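Local coordinates for protein multisubunit Na+/H+ antiporter, B subunit (Anoxybacillus flavithermus, PDB 6Z16) that probably serves as a membrane-embedded subunit of a multisubunit antiporter that exchanges sodium ions for protons across the cell membrane, at residues B[96-101]-B[110-115]. Numbering follows the deposited sequence.
Sequences HAYKYV and SLHTAV
Lys99 and Leu111 form the hydrogen-bonded pair of a short antiparallel beta hairpin, Lys99 N giving to Leu111 O at 2.9 Å and Leu111 N to Lys99 O at 2.9 Å. Tyr98 and His112, a non-hydrogen-bonded pair, meet edge to face: the planes stand at 89°, and CD2 of His112 lies over the rim of the Tyr98 ring, 3.8 Å from CE1 of Tyr98. Beyond the paired residues, Thr113 continues the contact. Its hydroxyl OG1 donates to Ala97 O at 2.9 Å in the plane of that carbonyl, while Thr113 N adds a weak bond to the same oxygen; CG2 packs on CB of Lys99.

CB of His96 faces Thr113 OG1 and CE1 of His112, and CG lies near the same hydroxyl. CD2 of His96 comes 3.4 Å from Thr113 OG1; ND1 reaches CB of Ala114, CE1 meets Ala114 CA, and NE2 nears Thr113 O. The imidazole presents one face to the first turn of helix 114-137, with Ala114 CA in CH-pi contact 4.2 Å from the His96 ring centroid. An alanine at His96 would probably strip Ala114 of this aromatic cover and open a gap beside Val786 of the neighbouring antiporter subunit, which also packs here.

CG of His112 stands anti to its backbone N (chi1 -164°), on the side where the chain runs on to Ala114, and ND1 accepts a weak capping bond from Ala114 N. Ala97 O thus receives two bonds from Thr113, one weak, and three aromatic side chains gather where the hairpin of strands 98-101 and 109-112 joins the start of the predicted transmembrane helix.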
ATOM      1  N   HIS B  96      29.914 -17.083  14.128  1.00 47.92           N
ATOM      2  CA  HIS B  96      28.796 -16.637  13.282  1.00 44.15           C
ATOM      3  C   HIS B  96      27.572 -17.555  13.385  1.00 42.51           C
ATOM      4  O   HIS B  96      27.228 -18.291  12.462  1.00 44.43           O
ATOM      5  CB  HIS B  96      29.229 -16.471  11.821  1.00 44.84           C
ATOM      6  CG  HIS B  96      30.064 -15.256  11.572  1.00 52.17           C
ATOM      7  ND1 HIS B  96      30.752 -15.055  10.398  1.00 46.50           N
ATOM      8  CD2 HIS B  96      30.301 -14.166  12.338  1.00 52.25           C
ATOM      9  CE1 HIS B  96      31.389 -13.900  10.456  1.00 44.98           C
ATOM     10  NE2 HIS B  96      31.131 -13.341  11.622  1.00 43.08           N
ATOM     11  N   ALA B  97      26.936 -17.505  14.552  1.00 52.47           N
ATOM     12  CA  ALA B  97      25.596 -18.050  14.720  1.00 62.53           C
ATOM     13  C   ALA B  97      24.559 -16.956  14.444  1.00 63.89           C
ATOM     14  O   ALA B  97      24.894 -15.858  13.996  1.00 63.76           O
ATOM     15  CB  ALA B  97      25.438 -18.648  16.114  1.00 70.50           C
ATOM     16  N   TYR B  98      23.285 -17.239  14.710  1.00 65.16           N
ATOM     17  CA  TYR B  98      22.221 -16.281  14.442  1.00 63.86           C
ATOM     18  C   TYR B  98      22.051 -15.311  15.605  1.00 68.28           C
ATOM     19  O   TYR B  98      22.554 -15.526  16.709  1.00 73.68           O
ATOM     20  CB  TYR B  98      20.900 -16.994  14.179  1.00 65.91           C
ATOM     21  CG  TYR B  98      20.863 -17.769  12.891  1.00 94.23           C
ATOM     22  CD1 TYR B  98      20.605 -17.132  11.683  1.00103.32           C
ATOM     23  CD2 TYR B  98      21.084 -19.137  12.881  1.00103.83           C
ATOM     24  CE1 TYR B  98      20.570 -17.838  10.501  1.00102.40           C
ATOM     25  CE2 TYR B  98      21.052 -19.853  11.704  1.00107.34           C
ATOM     26  CZ  TYR B  98      20.795 -19.200  10.519  1.00111.63           C
ATOM     27  OH  TYR B  98      20.762 -19.915   9.348  1.00105.96           O
ATOM     28  N   LYS B  99      21.310 -14.233  15.352  1.00 70.35           N
ATOM     29  CA  LYS B  99      21.127 -13.196  16.358  1.00 70.69           C
ATOM     30  C   LYS B  99      19.805 -12.483  16.127  1.00 81.59           C
ATOM     31  O   LYS B  99      19.467 -12.146  14.988  1.00 87.43           O
ATOM     32  CB  LYS B  99      22.282 -12.196  16.319  1.00 86.47           C
ATOM     33  CG  LYS B  99      22.286 -11.153  17.417  1.00110.52           C
ATOM     34  CD  LYS B  99      23.537 -10.291  17.326  1.00125.50           C
ATOM     35  CE  LYS B  99      23.649  -9.327  18.494  1.00129.48           C
ATOM     36  NZ  LYS B  99      22.599  -8.271  18.467  1.00129.09           N
ATOM     37  N   TYR B 100      19.070 -12.262  17.214  1.00 96.78           N
ATOM     38  CA  TYR B 100      17.814 -11.527  17.187  1.00112.99           C
ATOM     39  C   TYR B 100      18.072 -10.060  17.491  1.00115.68           C
ATOM     40  O   TYR B 100      18.749  -9.737  18.471  1.00110.66           O
ATOM     41  CB  TYR B 100      16.838 -12.090  18.220  1.00118.01           C
ATOM     42  CG  TYR B 100      16.341 -13.481  17.932  1.00129.25           C
ATOM     43  CD1 TYR B 100      15.239 -13.688  17.116  1.00125.42           C
ATOM     44  CD2 TYR B 100      16.980 -14.590  18.470  1.00132.68           C
ATOM     45  CE1 TYR B 100      14.779 -14.961  16.853  1.00132.08           C
ATOM     46  CE2 TYR B 100      16.531 -15.866  18.210  1.00134.30           C
ATOM     47  CZ  TYR B 100      15.431 -16.045  17.399  1.00137.96           C
ATOM     48  OH  TYR B 100      14.979 -17.315  17.137  1.00144.16           O
ATOM     49  N   VAL B 101      17.535  -9.178  16.659  1.00127.72           N
ATOM     50  CA  VAL B 101      17.502  -7.751  16.958  1.00143.18           C
ATOM     51  C   VAL B 101      16.045  -7.311  17.058  1.00154.22           C
ATOM     52  O   VAL B 101      15.259  -7.469  16.114  1.00151.36           O
ATOM     53  CB  VAL B 101      18.309  -6.919  15.941  1.00144.13           C
ATOM     54  CG1 VAL B 101      19.794  -7.104  16.188  1.00140.09           C
ATOM     55  CG2 VAL B 101      18.014  -7.320  14.503  1.00147.34           C
ATOM     56  N   SER B 110      15.588 -12.068  13.111  1.00111.61           N
ATOM     57  CA  SER B 110      16.618 -13.089  13.275  1.00101.05           C
ATOM     58  C   SER B 110      17.500 -13.094  12.038  1.00 98.37           C
ATOM     59  O   SER B 110      17.069 -13.525  10.964  1.00102.58           O
ATOM     60  CB  SER B 110      15.989 -14.461  13.485  1.00105.95           C
ATOM     61  OG  SER B 110      15.327 -14.885  12.307  1.00102.72           O
ATOM     62  N   LEU B 111      18.733 -12.627  12.185  1.00 93.13           N
ATOM     63  CA  LEU B 111      19.655 -12.551  11.065  1.00 85.05           C
ATOM     64  C   LEU B 111      20.943 -13.296  11.379  1.00 84.20           C
ATOM     65  O   LEU B 111      21.337 -13.437  12.540  1.00 88.72           O
ATOM     66  CB  LEU B 111      19.941 -11.087  10.690  1.00 80.02           C
ATOM     67  CG  LEU B 111      20.448 -10.098  11.742  1.00 81.38           C
ATOM     68  CD1 LEU B 111      21.966 -10.040  11.829  1.00 96.75           C
ATOM     69  CD2 LEU B 111      19.876  -8.711  11.478  1.00 81.07           C
ATOM     70  N   HIS B 112      21.593 -13.766  10.321  1.00 77.00           N
ATOM     71  CA  HIS B 112      22.901 -14.387  10.428  1.00 55.75           C
ATOM     72  C   HIS B 112      23.941 -13.290  10.605  1.00 55.70           C
ATOM     73  O   HIS B 112      23.877 -12.254   9.943  1.00 59.19           O
ATOM     74  CB  HIS B 112      23.172 -15.210   9.172  1.00 62.91           C
ATOM     75  CG  HIS B 112      24.292 -16.188   9.305  1.00 84.16           C
ATOM     76  ND1 HIS B 112      25.608 -15.848   9.085  1.00 95.90           N
ATOM     77  CD2 HIS B 112      24.289 -17.508   9.604  1.00 85.66           C
ATOM     78  CE1 HIS B 112      26.368 -16.913   9.260  1.00 97.90           C
ATOM     79  NE2 HIS B 112      25.592 -17.933   9.576  1.00 90.34           N
ATOM     80  N   THR B 113      24.895 -13.504  11.512  1.00 62.06           N
ATOM     81  CA  THR B 113      25.790 -12.417  11.899  1.00 65.61           C
ATOM     82  C   THR B 113      26.938 -12.178  10.931  1.00 61.30           C
ATOM     83  O   THR B 113      27.774 -11.311  11.203  1.00 59.62           O
ATOM     84  CB  THR B 113      26.366 -12.653  13.292  1.00 70.53           C
ATOM     85  OG1 THR B 113      27.010 -13.925  13.331  1.00 71.64           O
ATOM     86  CG2 THR B 113      25.292 -12.608  14.324  1.00 75.43           C
ATOM     87  N   ALA B 114      27.007 -12.903   9.817  1.00 55.48           N
ATOM     88  CA  ALA B 114      27.949 -12.540   8.766  1.00 51.53           C
ATOM     89  C   ALA B 114      27.527 -11.268   8.042  1.00 68.30           C
ATOM     90  O   ALA B 114      28.364 -10.613   7.409  1.00 73.09           O
ATOM     91  CB  ALA B 114      28.095 -13.696   7.781  1.00 26.75           C
ATOM     92  N   VAL B 115      26.252 -10.892   8.154  1.00 63.87           N
ATOM     93  CA  VAL B 115      25.751  -9.692   7.504  1.00 59.77           C
ATOM     94  C   VAL B 115      26.247  -8.439   8.218  1.00 69.65           C
ATOM     95  O   VAL B 115      26.517  -7.421   7.576  1.00 69.34           O
ATOM     96  CB  VAL B 115      24.216  -9.774   7.429  1.00 63.51           C
ATOM     97  CG1 VAL B 115      23.613  -8.569   6.720  1.00 65.12           C
ATOM     98  CG2 VAL B 115      23.809 -11.063   6.736  1.00 58.60           C
TER